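Local coordinates for protein uronate dehydrogenase (Agrobacterium tumefaciens, PDB 3RFX) that oxidises sugar uronates, probably to aldaric acid lactones, with NAD as the electron acceptor, at residues C50-A55 with N59-G64; I29-D34 with A63-I68; V128-D133 with S139-E144; H113-Y118 with E122-D127. The protein carries 1 engineered substitution. One frame throughout, in Å; residues are numbered along the deposited sequence.

Interaction 1: C50-A55 with N59-G64. With NAD (nicotinamide-adenine-dinucleotide), chain D; PO4 (phosphate ion), chain E.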
loop_
_atom_site.group_PDB
_atom_site.type_symbol
_atom_site.label_atom_id
_atom_site.label_comp_id
_atom_site.label_asym_id
_atom_site.label_seq_id
_atom_site.Cartn_x
_atom_site.Cartn_y
_atom_site.Cartn_z
ATOM N N CYS A 50 24.550 -33.106 22.270
ATOM C CA CYS A 50 25.549 -32.467 21.424
ATOM C C CYS A 50 25.431 -30.951 21.367
ATOM O O CYS A 50 24.362 -30.381 21.585
ATOM C CB CYS A 50 25.543 -33.064 20.010
ATOM S SG CYS A 50 24.288 -32.412 18.885
ATOM N N ASP A 51 26.558 -30.319 21.079
ATOM C CA ASP A 51 26.640 -28.885 20.891
ATOM C C ASP A 51 26.272 -28.564 19.439
ATOM O O ASP A 51 26.804 -29.179 18.515
ATOM C CB ASP A 51 28.071 -28.439 21.177
ATOM C CG ASP A 51 28.214 -26.935 21.275
ATOM O OD1 ASP A 51 27.325 -26.205 20.785
ATOM O OD2 ASP A 51 29.231 -26.484 21.848
ATOM N N LEU A 52 25.355 -27.617 19.241
ATOM C CA LEU A 52 24.979 -27.185 17.889
ATOM C C LEU A 52 26.169 -26.633 17.112
ATOM O O LEU A 52 26.150 -26.578 15.875
ATOM C CB LEU A 52 23.858 -26.140 17.951
ATOM C CG LEU A 52 22.516 -26.720 18.408
ATOM C CD1 LEU A 52 21.531 -25.629 18.869
ATOM C CD2 LEU A 52 21.899 -27.571 17.306
ATOM N N ALA A 53 27.208 -26.222 17.833
ATOM C CA ALA A 53 28.382 -25.643 17.197
ATOM C C ALA A 53 29.302 -26.726 16.622
ATOM O O ALA A 53 30.274 -26.420 15.947
ATOM C CB ALA A 53 29.143 -24.762 18.184
ATOM N N ASP A 54 28.985 -27.981 16.918
ATOM C CA ASP A 54 29.792 -29.127 16.503
ATOM C C ASP A 54 29.168 -29.758 15.258
ATOM O O ASP A 54 28.206 -30.507 15.362
ATOM C CB ASP A 54 29.851 -30.150 17.646
ATOM C CG ASP A 54 30.717 -31.370 17.318
ATOM O OD1 ASP A 54 30.922 -31.682 16.126
ATOM O OD2 ASP A 54 31.189 -32.026 18.267
ATOM N N ALA A 55 29.733 -29.456 14.093
ATOM C CA ALA A 55 29.135 -29.833 12.802
ATOM C C ALA A 55 28.916 -31.333 12.625
ATOM O O ALA A 55 27.846 -31.767 12.185
ATOM C CB ALA A 55 29.965 -29.275 11.656
ATOM N N ASN A 59 25.320 -33.174 12.215
ATOM C CA ASN A 59 25.039 -34.103 11.120
ATOM C C ASN A 59 24.432 -35.421 11.615
ATOM O O ASN A 59 23.405 -35.875 11.105
ATOM C CB ASN A 59 26.301 -34.358 10.291
ATOM C CG ASN A 59 26.010 -35.123 9.013
ATOM O OD1 ASN A 59 25.685 -36.315 9.044
ATOM N ND2 ASN A 59 26.117 -34.439 7.879
ATOM N N ALA A 60 25.054 -36.025 12.625
ATOM C CA ALA A 60 24.543 -37.270 13.199
ATOM C C ALA A 60 23.177 -37.083 13.864
ATOM O O ALA A 60 22.296 -37.948 13.773
ATOM C CB ALA A 60 25.551 -37.850 14.187
ATOM N N MET A 61 23.001 -35.945 14.530
ATOM C CA MET A 61 21.739 -35.623 15.186
ATOM C C MET A 61 20.589 -35.610 14.180
ATOM O O MET A 61 19.507 -36.140 14.439
ATOM C CB MET A 61 21.848 -34.259 15.885
ATOM C CG MET A 61 20.612 -33.849 16.675
ATOM S SD MET A 61 20.789 -32.171 17.317
ATOM C CE MET A 61 21.067 -31.266 15.797
ATOM N N VAL A 62 20.837 -35.013 13.021
ATOM C CA VAL A 62 19.784 -34.839 12.023
ATOM C C VAL A 62 19.512 -36.091 11.179
ATOM O O VAL A 62 18.366 -36.371 10.819
ATOM C CB VAL A 62 20.086 -33.621 11.114
ATOM C CG1 VAL A 62 19.117 -33.563 9.932
ATOM C CG2 VAL A 62 20.019 -32.324 11.934
ATOM N N ALA A 63 20.568 -36.838 10.864
ATOM C CA ALA A 63 20.451 -38.016 9.999
ATOM C C ALA A 63 19.355 -38.967 10.466
ATOM O O ALA A 63 19.298 -39.338 11.640
ATOM C CB ALA A 63 21.802 -38.745 9.901
ATOM N N GLY A 64 18.475 -39.351 9.547
ATOM C CA GLY A 64 17.390 -40.259 9.867
ATOM C C GLY A 64 16.103 -39.605 10.345
ATOM O O GLY A 64 15.113 -40.296 10.589
HETATM P PA NAD D . 15.532 -22.384 26.891
HETATM O O1A NAD D . 16.776 -21.206 27.077
HETATM O O2A NAD D . 14.466 -22.618 28.188
HETATM O O5B NAD D . 15.856 -23.753 25.887
HETATM C C5B NAD D . 17.013 -23.667 25.134
HETATM C C4B NAD D . 17.806 -24.970 25.020
HETATM O O4B NAD D . 18.778 -24.948 23.984
HETATM C C3B NAD D . 18.460 -25.363 26.271
HETATM O O3B NAD D . 17.938 -26.431 26.978
HETATM C C2B NAD D . 19.903 -25.218 26.024
HETATM O O2B NAD D . 20.786 -26.022 26.796
HETATM C C1B NAD D . 19.993 -25.398 24.549
HETATM N N9A NAD D . 21.166 -24.850 23.925
HETATM C C8A NAD D . 21.721 -23.567 24.121
HETATM N N7A NAD D . 22.894 -23.515 23.401
HETATM C C5A NAD D . 23.081 -24.772 22.785
HETATM C C6A NAD D . 24.097 -25.266 21.948
HETATM N N6A NAD D . 25.204 -24.437 21.615
HETATM N N1A NAD D . 24.015 -26.564 21.476
HETATM C C2A NAD D . 22.955 -27.379 21.811
HETATM N N3A NAD D . 21.910 -26.880 22.658
HETATM C C4A NAD D . 22.007 -25.592 23.121
HETATM O O3 NAD D . 14.674 -21.631 25.832
HETATM P PN NAD D . 13.092 -21.740 25.678
HETATM O O1N NAD D . 12.609 -23.145 25.987
HETATM O O2N NAD D . 12.383 -20.753 26.597
HETATM O O5D NAD D . 12.743 -21.400 24.175
HETATM P P PO4 E . 19.668 -39.914 4.755
HETATM O O1 PO4 E . 20.957 -39.160 4.545
HETATM O O2 PO4 E . 18.627 -39.402 3.789
HETATM O O3 PO4 E . 19.908 -41.378 4.471
HETATM O O4 PO4 E . 19.198 -39.726 6.188
#
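Two sulfurs meet at the buried end of this contact: Cys50 SG lies 3.8 Å from Met61 SD. The methyl end of Met61 turns to Leu52, with Met61 CE 4.1 Å from Leu52 CD2, and the two side chains cross at a slant. In Met61 the extended chi1 and chi2 carry SD to Cys50, and the bend at chi3 (57°) turns CE toward Leu52. Leu7 and Thr9 of strand 5-9 also pack on Met61. Leu52 CG and CD1 pack on the adenine, with CG 3.5 Å from NAD C2A. The segments join the loop after strand 45-49 to helix 55-62, part of a Rossmann fold. That loop lines one side of the adenine site, and the Asp51-Leu52 pair fits the Asp-hydrophobic adenine motif of the short-chain dehydrogenase superfamily. Leu52 N gives a nearly straight bond to NAD N1A (2.8 Å, 174°). Asp51 OD1 accepts from NAD N6A at 2.9 Å. It also takes Ala53 N at 3.0 Å from above the carboxylate plane, an Asx turn that helps fix the carboxylate. Across the segments, Asn59 N bonds to Ala55 O at 2.9 Å in the first turn of the helix, while Asn59 OD1 pairs with His101.

Interaction 2: I29-D34 with A63-I68. With NAD (nicotinamide-adenine-dinucleotide), chain D; PO4 (phosphate ion), chain E.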
loop_
_atom_site.group_PDB
_atom_site.type_symbol
_atom_site.label_atom_id
_atom_site.label_comp_id
_atom_site.label_asym_id
_atom_site.label_seq_id
_atom_site.Cartn_x
_atom_site.Cartn_y
_atom_site.Cartn_z
ATOM N N ILE A 29 8.976 -42.447 16.338
ATOM C CA ILE A 29 10.123 -42.215 17.201
ATOM C C ILE A 29 10.390 -40.726 17.392
ATOM O O ILE A 29 10.450 -39.965 16.428
ATOM C CB ILE A 29 11.387 -42.843 16.614
ATOM C CG1 ILE A 29 11.213 -44.359 16.490
ATOM C CG2 ILE A 29 12.606 -42.492 17.468
ATOM C CD1 ILE A 29 12.198 -44.997 15.529
ATOM N N LEU A 30 10.565 -40.313 18.642
ATOM C CA LEU A 30 10.928 -38.939 18.930
ATOM C C LEU A 30 12.394 -38.890 19.330
ATOM O O LEU A 30 12.799 -39.524 20.305
ATOM C CB LEU A 30 10.054 -38.393 20.061
ATOM C CG LEU A 30 9.809 -36.887 20.121
ATOM C CD1 LEU A 30 9.128 -36.414 18.848
ATOM C CD2 LEU A 30 8.950 -36.557 21.340
ATOM N N ARG A 31 13.199 -38.155 18.572
ATOM C CA ARG A 31 14.589 -37.961 18.941
ATOM C C ARG A 31 14.748 -36.609 19.619
ATOM O O ARG A 31 14.440 -35.574 19.029
ATOM C CB ARG A 31 15.515 -38.053 17.726
ATOM C CG ARG A 31 16.976 -37.831 18.063
ATOM C CD ARG A 31 17.864 -38.015 16.843
ATOM N NE ARG A 31 17.817 -39.387 16.342
ATOM C CZ ARG A 31 18.413 -39.786 15.222
ATOM N NH1 ARG A 31 19.087 -38.914 14.484
ATOM N NH2 ARG A 31 18.324 -41.052 14.835
ATOM N N LEU A 32 15.219 -36.636 20.862
ATOM C CA LEU A 32 15.426 -35.431 21.659
ATOM C C LEU A 32 16.906 -35.105 21.728
ATOM O O LEU A 32 17.738 -35.994 21.937
ATOM C CB LEU A 32 14.880 -35.619 23.084
ATOM C CG LEU A 32 13.383 -35.839 23.318
ATOM C CD1 LEU A 32 12.539 -34.990 22.359
ATOM C CD2 LEU A 32 13.010 -37.309 23.200
ATOM N N ALA A 33 17.242 -33.833 21.558
ATOM C CA ALA A 33 18.635 -33.413 21.631
ATOM C C ALA A 33 18.795 -32.142 22.452
ATOM O O ALA A 33 17.890 -31.308 22.510
ATOM C CB ALA A 33 19.216 -33.218 20.224
ATOM N N ASP A 34 19.953 -32.006 23.090
ATOM C CA ASP A 34 20.302 -30.789 23.811
ATOM C C ASP A 34 21.779 -30.838 24.161
ATOM O O ASP A 34 22.383 -31.913 24.165
ATOM C CB ASP A 34 19.456 -30.642 25.081
ATOM C CG ASP A 34 19.345 -29.191 25.550
ATOM O OD1 ASP A 34 18.227 -28.651 25.497
ATOM O OD2 ASP A 34 20.364 -28.591 25.959
ATOM N N ALA A 63 20.568 -36.838 10.864
ATOM C CA ALA A 63 20.451 -38.016 9.999
ATOM C C ALA A 63 19.355 -38.967 10.466
ATOM O O ALA A 63 19.298 -39.338 11.640
ATOM C CB ALA A 63 21.802 -38.745 9.901
ATOM N N GLY A 64 18.475 -39.351 9.547
ATOM C CA GLY A 64 17.390 -40.259 9.867
ATOM C C GLY A 64 16.103 -39.605 10.345
ATOM O O GLY A 64 15.113 -40.296 10.589
ATOM N N CYS A 65 16.103 -38.278 10.468
ATOM C CA CYS A 65 14.908 -37.555 10.905
ATOM C C CYS A 65 14.088 -37.015 9.741
ATOM O O CYS A 65 14.640 -36.506 8.770
ATOM C CB CYS A 65 15.294 -36.404 11.836
ATOM S SG CYS A 65 16.165 -36.976 13.322
ATOM N N ASP A 66 12.770 -37.114 9.869
ATOM C CA ASP A 66 11.839 -36.701 8.824
ATOM C C ASP A 66 11.319 -35.282 9.039
ATOM O O ASP A 66 10.662 -34.719 8.170
ATOM C CB ASP A 66 10.669 -37.674 8.786
ATOM C CG ASP A 66 11.122 -39.096 8.542
ATOM O OD1 ASP A 66 11.765 -39.321 7.496
ATOM O OD2 ASP A 66 10.868 -39.972 9.400
ATOM N N GLY A 67 11.614 -34.717 10.203
ATOM C CA GLY A 67 11.155 -33.380 10.554
ATOM C C GLY A 67 11.956 -32.865 11.731
ATOM O O GLY A 67 12.483 -33.655 12.522
ATOM N N ILE A 68 12.055 -31.545 11.854
ATOM C CA ILE A 68 12.825 -30.935 12.937
ATOM C C ILE A 68 12.028 -29.802 13.572
ATOM O O ILE A 68 11.519 -28.916 12.871
ATOM C CB ILE A 68 14.147 -30.329 12.445
ATOM C CG1 ILE A 68 15.021 -31.372 11.732
ATOM C CG2 ILE A 68 14.933 -29.721 13.615
ATOM C CD1 ILE A 68 16.301 -30.785 11.161
HETATM P PA NAD D . 15.532 -22.384 26.891
HETATM O O1A NAD D . 16.776 -21.206 27.077
HETATM O O2A NAD D . 14.466 -22.618 28.188
HETATM O O5B NAD D . 15.856 -23.753 25.887
HETATM C C5B NAD D . 17.013 -23.667 25.134
HETATM C C4B NAD D . 17.806 -24.970 25.020
HETATM O O4B NAD D . 18.778 -24.948 23.984
HETATM C C3B NAD D . 18.460 -25.363 26.271
HETATM O O3B NAD D . 17.938 -26.431 26.978
HETATM C C2B NAD D . 19.903 -25.218 26.024
HETATM O O2B NAD D . 20.786 -26.022 26.796
HETATM C C1B NAD D . 19.993 -25.398 24.549
HETATM N N9A NAD D . 21.166 -24.850 23.925
HETATM C C8A NAD D . 21.721 -23.567 24.121
HETATM N N7A NAD D . 22.894 -23.515 23.401
HETATM C C5A NAD D . 23.081 -24.772 22.785
HETATM C C6A NAD D . 24.097 -25.266 21.948
HETATM N N6A NAD D . 25.204 -24.437 21.615
HETATM N N1A NAD D . 24.015 -26.564 21.476
HETATM C C2A NAD D . 22.955 -27.379 21.811
HETATM N N3A NAD D . 21.910 -26.880 22.658
HETATM C C4A NAD D . 22.007 -25.592 23.121
HETATM O O3 NAD D . 14.674 -21.631 25.832
HETATM P PN NAD D . 13.092 -21.740 25.678
HETATM O O1N NAD D . 12.609 -23.145 25.987
HETATM O O2N NAD D . 12.383 -20.753 26.597
HETATM O O5D NAD D . 12.743 -21.400 24.175
HETATM P P PO4 E . 19.668 -39.914 4.755
HETATM O O1 PO4 E . 20.957 -39.160 4.545
HETATM O O2 PO4 E . 18.627 -39.402 3.789
HETATM O O3 PO4 E . 19.908 -41.378 4.471
HETATM O O4 PO4 E . 19.198 -39.726 6.188
HETATM O O HOH W 1 20.374 -42.129 12.764
#
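Arg31 NH1 donates to the backbone oxygen Ala63 O at 2.9 Å. The bond is bent, 143° at the hydrogen, and the oxygen sits 25° out of the guanidinium plane. Cys65 SG lies over one face of the guanidinium, 3.7 Å from NH1, and also 4.0 Å from Arg31 CD. Arg31 runs extended as far as CG and CD and then bends at chi3 (-64°), which swings the guanidinium round to the Ala63 carbonyl. A water takes part in the same junction: Arg31 NH2 gives to it at 3.1 Å, and it donates to Ala63 O at 3.2 Å. Next outward, Glu46 of strand 45-49 forms a salt bridge with Arg31 NE, and Met61 O takes a further bond from NH1. These partners hold the group on several sides. Arg5 of strand 5-9 lies close by with like charge. Strand 5-9 runs between strands 30-34 and 67-70 in the sheet, so Arg31 reaches past it. At the other end of strand 30-34, Asp34 OD1 and OD2 accept from NAD O3B and O2B, both at 2.7 Å. An acidic residue holding both adenosine ribose hydroxyls at the end of the second strand is a hallmark of NAD-binding Rossmann folds.

Interaction 3: V128-D133 with S139-E144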
loop_
_atom_site.group_PDB
_atom_site.type_symbol
_atom_site.label_atom_id
_atom_site.label_comp_id
_atom_site.label_asym_id
_atom_site.label_seq_id
_atom_site.Cartn_x
_atom_site.Cartn_y
_atom_site.Cartn_z
ATOM N N VAL A 128 7.369 -6.690 7.711
ATOM C CA VAL A 128 7.961 -5.473 8.276
ATOM C C VAL A 128 9.478 -5.587 8.423
ATOM O O VAL A 128 10.006 -6.665 8.650
ATOM C CB VAL A 128 7.336 -5.066 9.634
ATOM C CG1 VAL A 128 5.858 -4.755 9.460
ATOM C CG2 VAL A 128 7.563 -6.153 10.694
ATOM N N PRO A 129 10.187 -4.465 8.273
ATOM C CA PRO A 129 11.644 -4.523 8.451
ATOM C C PRO A 129 11.993 -4.928 9.886
ATOM O O PRO A 129 11.275 -4.541 10.822
ATOM C CB PRO A 129 12.088 -3.082 8.173
ATOM C CG PRO A 129 10.997 -2.509 7.302
ATOM C CD PRO A 129 9.725 -3.147 7.808
ATOM N N ALA A 130 13.064 -5.704 10.058
ATOM C CA ALA A 130 13.485 -6.110 11.398
ATOM C C ALA A 130 13.896 -4.904 12.250
ATOM O O ALA A 130 14.491 -3.951 11.750
ATOM C CB ALA A 130 14.638 -7.106 11.321
ATOM N N ARG A 131 13.570 -4.957 13.539
ATOM C CA ARG A 131 14.088 -3.985 14.504
ATOM C C ARG A 131 14.474 -4.748 15.761
ATOM O O ARG A 131 13.782 -4.688 16.769
ATOM C CB ARG A 131 13.046 -2.890 14.806
ATOM C CG ARG A 131 12.838 -1.925 13.610
ATOM C CD ARG A 131 11.956 -0.735 13.964
ATOM N NE ARG A 131 12.581 0.201 14.904
ATOM C CZ ARG A 131 11.928 1.211 15.480
ATOM N NH1 ARG A 131 10.638 1.407 15.213
ATOM N NH2 ARG A 131 12.552 2.019 16.325
ATOM N N PRO A 132 15.582 -5.501 15.682
ATOM C CA PRO A 132 15.995 -6.407 16.759
ATOM C C PRO A 132 16.373 -5.619 18.013
ATOM O O PRO A 132 16.948 -4.531 17.912
ATOM C CB PRO A 132 17.239 -7.110 16.196
ATOM C CG PRO A 132 17.367 -6.688 14.768
ATOM C CD PRO A 132 16.547 -5.451 14.565
ATOM N N ASP A 133 16.050 -6.167 19.179
ATOM C CA ASP A 133 16.232 -5.418 20.425
ATOM C C ASP A 133 17.488 -5.797 21.206
ATOM O O ASP A 133 17.687 -5.330 22.324
ATOM C CB ASP A 133 14.985 -5.507 21.309
ATOM C CG ASP A 133 14.601 -6.929 21.647
ATOM O OD1 ASP A 133 15.485 -7.811 21.671
ATOM O OD2 ASP A 133 13.402 -7.168 21.905
ATOM N N SER A 139 20.486 -12.382 16.172
ATOM C CA SER A 139 20.841 -13.753 15.812
ATOM C C SER A 139 19.631 -14.540 15.317
ATOM O O SER A 139 19.766 -15.431 14.473
ATOM C CB SER A 139 21.527 -14.484 16.973
ATOM O OG SER A 139 20.584 -14.914 17.930
ATOM N N LYS A 140 18.441 -14.208 15.814
ATOM C CA LYS A 140 17.239 -14.859 15.297
ATOM C C LYS A 140 16.944 -14.380 13.865
ATOM O O LYS A 140 16.489 -15.167 13.024
ATOM C CB LYS A 140 16.042 -14.666 16.236
ATOM C CG LYS A 140 16.181 -15.397 17.602
ATOM C CD LYS A 140 16.248 -16.923 17.423
ATOM C CE LYS A 140 16.174 -17.674 18.768
ATOM N NZ LYS A 140 16.144 -19.161 18.581
ATOM N N CYS A 141 17.232 -13.108 13.589
ATOM C CA CYS A 141 17.202 -12.588 12.221
ATOM C C CYS A 141 18.172 -13.366 11.323
ATOM O O CYS A 141 17.851 -13.677 10.173
ATOM C CB CYS A 141 17.573 -11.112 12.181
ATOM S SG CYS A 141 16.295 -10.000 12.870
ATOM N N PHE A 142 19.360 -13.664 11.840
ATOM C CA PHE A 142 20.327 -14.445 11.059
ATOM C C PHE A 142 19.724 -15.796 10.668
ATOM O O PHE A 142 19.827 -16.219 9.508
ATOM C CB PHE A 142 21.643 -14.640 11.820
ATOM C CG PHE A 142 22.601 -15.594 11.142
ATOM C CD1 PHE A 142 23.550 -15.128 10.248
ATOM C CD2 PHE A 142 22.538 -16.954 11.400
ATOM C CE1 PHE A 142 24.425 -16.010 9.616
ATOM C CE2 PHE A 142 23.408 -17.840 10.764
ATOM C CZ PHE A 142 24.349 -17.361 9.884
ATOM N N GLY A 143 19.099 -16.468 11.632
ATOM C CA GLY A 143 18.428 -17.729 11.355
ATOM C C GLY A 143 17.359 -17.601 10.274
ATOM O O GLY A 143 17.245 -18.452 9.386
ATOM N N GLU A 144 16.561 -16.541 10.347
ATOM C CA GLU A 144 15.536 -16.292 9.328
ATOM C C GLU A 144 16.128 -16.047 7.940
ATOM O O GLU A 144 15.606 -16.551 6.943
ATOM C CB GLU A 144 14.671 -15.079 9.715
ATOM C CG GLU A 144 13.809 -15.296 10.954
ATOM C CD GLU A 144 12.809 -14.156 11.181
ATOM O OE1 GLU A 144 12.731 -13.236 10.333
ATOM O OE2 GLU A 144 12.100 -14.195 12.202
#
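Cys141 turns its sulfur beside the backbone N (chi1 -71°), away from its own carbonyl carbon, and this sends SG out from the helix toward Ala130 and Pro132. SG then touches two carbons of the loop. It is 3.7 Å from Ala130 CB and 4.0 Å from Pro132 CG, so the single sulfur bridges two residues with one residue between them. The contact is apolar and small, with 88 Å² buried in all. The nearest CA pair, Ala130 and Cys141, is 7.5 Å apart. Arg131, between Ala130 and Pro132, has its CB directed away from the helix. Its guanidinium makes a salt bridge to Asp152 of the second subunit. Asn145 of the second subunit packs on both Ala130 and Cys141, so the junction borders a subunit interface. Helix 135-154 also carries Lys140, whose NZ donates to Ala109 O, and the engineered Ala136 four residues earlier. Their spacing fits the Tyr-x-x-x-Lys motif of short-chain dehydrogenases, with the tyrosine replaced here. The contact thus packs the loop that leads into helix 135-154 against that helix, five residues after the engineered Ala136, within a Rossmann-fold enzyme.

Interaction 4: H113-Y118 with E122-D127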
loop_
_atom_site.group_PDB
_atom_site.type_symbol
_atom_site.label_atom_id
_atom_site.label_comp_id
_atom_site.label_asym_id
_atom_site.label_seq_id
_atom_site.Cartn_x
_atom_site.Cartn_y
_atom_site.Cartn_z
ATOM N N HIS A 113 11.716 -10.922 19.458
ATOM C CA HIS A 113 12.828 -9.994 19.647
ATOM C C HIS A 113 13.479 -9.522 18.347
ATOM O O HIS A 113 14.260 -8.572 18.351
ATOM C CB HIS A 113 13.828 -10.538 20.669
ATOM C CG HIS A 113 13.207 -10.721 22.016
ATOM N ND1 HIS A 113 12.745 -9.657 22.761
ATOM C CD2 HIS A 113 12.904 -11.837 22.720
ATOM C CE1 HIS A 113 12.203 -10.109 23.878
ATOM N NE2 HIS A 113 12.291 -11.427 23.881
ATOM N N THR A 114 13.123 -10.158 17.234
ATOM C CA THR A 114 13.533 -9.664 15.920
ATOM C C THR A 114 12.892 -8.313 15.580
ATOM O O THR A 114 13.371 -7.599 14.702
ATOM C CB THR A 114 13.142 -10.649 14.799
ATOM O OG1 THR A 114 11.726 -10.875 14.840
ATOM C CG2 THR A 114 13.871 -11.988 14.972
ATOM N N ILE A 115 11.788 -7.993 16.254
ATOM C CA ILE A 115 11.047 -6.761 15.992
ATOM C C ILE A 115 10.782 -6.008 17.299
ATOM O O ILE A 115 9.858 -5.196 17.397
ATOM C CB ILE A 115 9.726 -7.037 15.200
ATOM C CG1 ILE A 115 8.895 -8.173 15.823
ATOM C CG2 ILE A 115 10.080 -7.446 13.746
ATOM C CD1 ILE A 115 8.067 -7.804 17.077
ATOM N N GLY A 116 11.617 -6.272 18.298
ATOM C CA GLY A 116 11.380 -5.757 19.637
ATOM C C GLY A 116 11.300 -4.248 19.798
ATOM O O GLY A 116 10.662 -3.770 20.742
ATOM N N TYR A 117 11.942 -3.485 18.917
ATOM C CA TYR A 117 11.903 -2.020 19.048
ATOM C C TYR A 117 10.655 -1.331 18.486
ATOM O O TYR A 117 10.506 -0.114 18.638
ATOM C CB TYR A 117 13.180 -1.350 18.501
ATOM C CG TYR A 117 14.266 -1.195 19.556
ATOM C CD1 TYR A 117 14.176 -0.202 20.534
ATOM C CD2 TYR A 117 15.358 -2.050 19.592
ATOM C CE1 TYR A 117 15.161 -0.060 21.512
ATOM C CE2 TYR A 117 16.359 -1.911 20.563
ATOM C CZ TYR A 117 16.247 -0.917 21.519
ATOM O OH TYR A 117 17.222 -0.784 22.490
ATOM N N TYR A 118 9.757 -2.075 17.841
ATOM C CA TYR A 118 8.490 -1.469 17.410
ATOM C C TYR A 118 7.638 -1.139 18.629
ATOM O O TYR A 118 7.644 -1.885 19.606
ATOM C CB TYR A 118 7.699 -2.399 16.482
ATOM C CG TYR A 118 8.230 -2.448 15.063
ATOM C CD1 TYR A 118 7.877 -1.471 14.136
ATOM C CD2 TYR A 118 9.077 -3.476 14.651
ATOM C CE1 TYR A 118 8.355 -1.505 12.833
ATOM C CE2 TYR A 118 9.557 -3.525 13.340
ATOM C CZ TYR A 118 9.196 -2.535 12.443
ATOM O OH TYR A 118 9.664 -2.574 11.148
ATOM N N GLU A 122 1.668 -0.333 17.282
ATOM C CA GLU A 122 1.749 -0.559 15.841
ATOM C C GLU A 122 1.461 -2.023 15.486
ATOM O O GLU A 122 2.103 -2.926 16.009
ATOM C CB GLU A 122 3.130 -0.147 15.324
ATOM C CG GLU A 122 3.265 -0.267 13.806
ATOM C CD GLU A 122 4.570 0.314 13.277
ATOM O OE1 GLU A 122 5.342 0.902 14.071
ATOM O OE2 GLU A 122 4.816 0.182 12.059
ATOM N N ARG A 123 0.488 -2.253 14.609
ATOM C CA ARG A 123 0.154 -3.613 14.159
ATOM C C ARG A 123 1.109 -4.025 13.040
ATOM O O ARG A 123 1.343 -3.246 12.118
ATOM C CB ARG A 123 -1.298 -3.663 13.677
ATOM C CG ARG A 123 -1.766 -5.023 13.161
ATOM C CD ARG A 123 -3.288 -5.020 12.919
ATOM N NE ARG A 123 -3.782 -6.299 12.397
ATOM C CZ ARG A 123 -3.993 -7.382 13.142
ATOM N NH1 ARG A 123 -3.743 -7.358 14.450
ATOM N NH2 ARG A 123 -4.446 -8.499 12.580
ATOM N N LEU A 124 1.661 -5.235 13.123
ATOM C CA LEU A 124 2.728 -5.655 12.217
ATOM C C LEU A 124 2.310 -6.814 11.325
ATOM O O LEU A 124 1.803 -7.822 11.810
ATOM C CB LEU A 124 3.980 -6.085 13.001
ATOM C CG LEU A 124 4.567 -5.131 14.044
ATOM C CD1 LEU A 124 5.876 -5.713 14.620
ATOM C CD2 LEU A 124 4.809 -3.760 13.435
ATOM N N GLY A 125 2.548 -6.673 10.024
ATOM C CA GLY A 125 2.447 -7.800 9.113
ATOM C C GLY A 125 3.783 -8.526 9.026
ATOM O O GLY A 125 4.787 -8.062 9.568
ATOM N N PRO A 126 3.811 -9.670 8.327
ATOM C CA PRO A 126 5.022 -10.500 8.257
ATOM C C PRO A 126 6.194 -9.880 7.485
ATOM O O PRO A 126 7.323 -10.348 7.644
ATOM C CB PRO A 126 4.535 -11.778 7.547
ATOM C CG PRO A 126 3.316 -11.348 6.777
ATOM C CD PRO A 126 2.664 -10.288 7.640
ATOM N N ASP A 127 5.945 -8.854 6.675
ATOM C CA ASP A 127 7.009 -8.275 5.858
ATOM C C ASP A 127 7.676 -7.035 6.459
ATOM O O ASP A 127 8.472 -6.387 5.785
ATOM C CB ASP A 127 6.480 -7.920 4.462
ATOM C CG ASP A 127 6.184 -9.147 3.610
ATOM O OD1 ASP A 127 6.507 -10.282 4.032
ATOM O OD2 ASP A 127 5.633 -8.966 2.501
#
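The chain makes a type I turn from Ile115 to Tyr118, and the CA atoms of Tyr118 and Glu122 are 7.0 Å apart. Leu124 fills the angle between the two ends of this turn. Its CD2 sits over one face of the Tyr118 ring in a CH-pi contact, 4.1 Å from the centroid and 20° off the ring normal. Its CD1 meets Ile115 CD1 tip to tip at 3.9 Å. Ile115 holds CG1 between its backbone N and carbonyl carbon (chi1 49°), which places CG1 and CD1 on the Leu124 side. Both segments belong to the long loop between strand 105-111 and helix 135-154 of the Rossmann fold. Trp204 of strand 202-205 packs on both Ile115 and Leu124, tying the loop to the far edge of the sheet. Glu122 comes to the ring edge instead, with OE1 3.5 Å from Tyr118 CD1 and its carboxylate nearly perpendicular to the ring (87°). Tyr118 OH is hydrogen-bonded to Pro129 O, and Arg131 adds a cation-pi contact to the ring.

How the interactions relate
The four contacts form two pairs along one Rossmann fold. Interactions 1 and 2 come first in the chain, share Ala63 and Gly64, and have centres about 10 Å apart. They lie in the half of the parallel sheet that ends at strand 45-49 and both reach NAD, one at adenine, the other at ribose. Interactions 4 and 3 follow in that order, with centres about 9 Å apart. They organise the loop between strand 105-111 and helix 135-154, and both touch the second subunit. Across the pairs, centres lie about 24 to 32 Å apart without touching. Among these four contacts, those that touch NAD and those that touch the second subunit are separate.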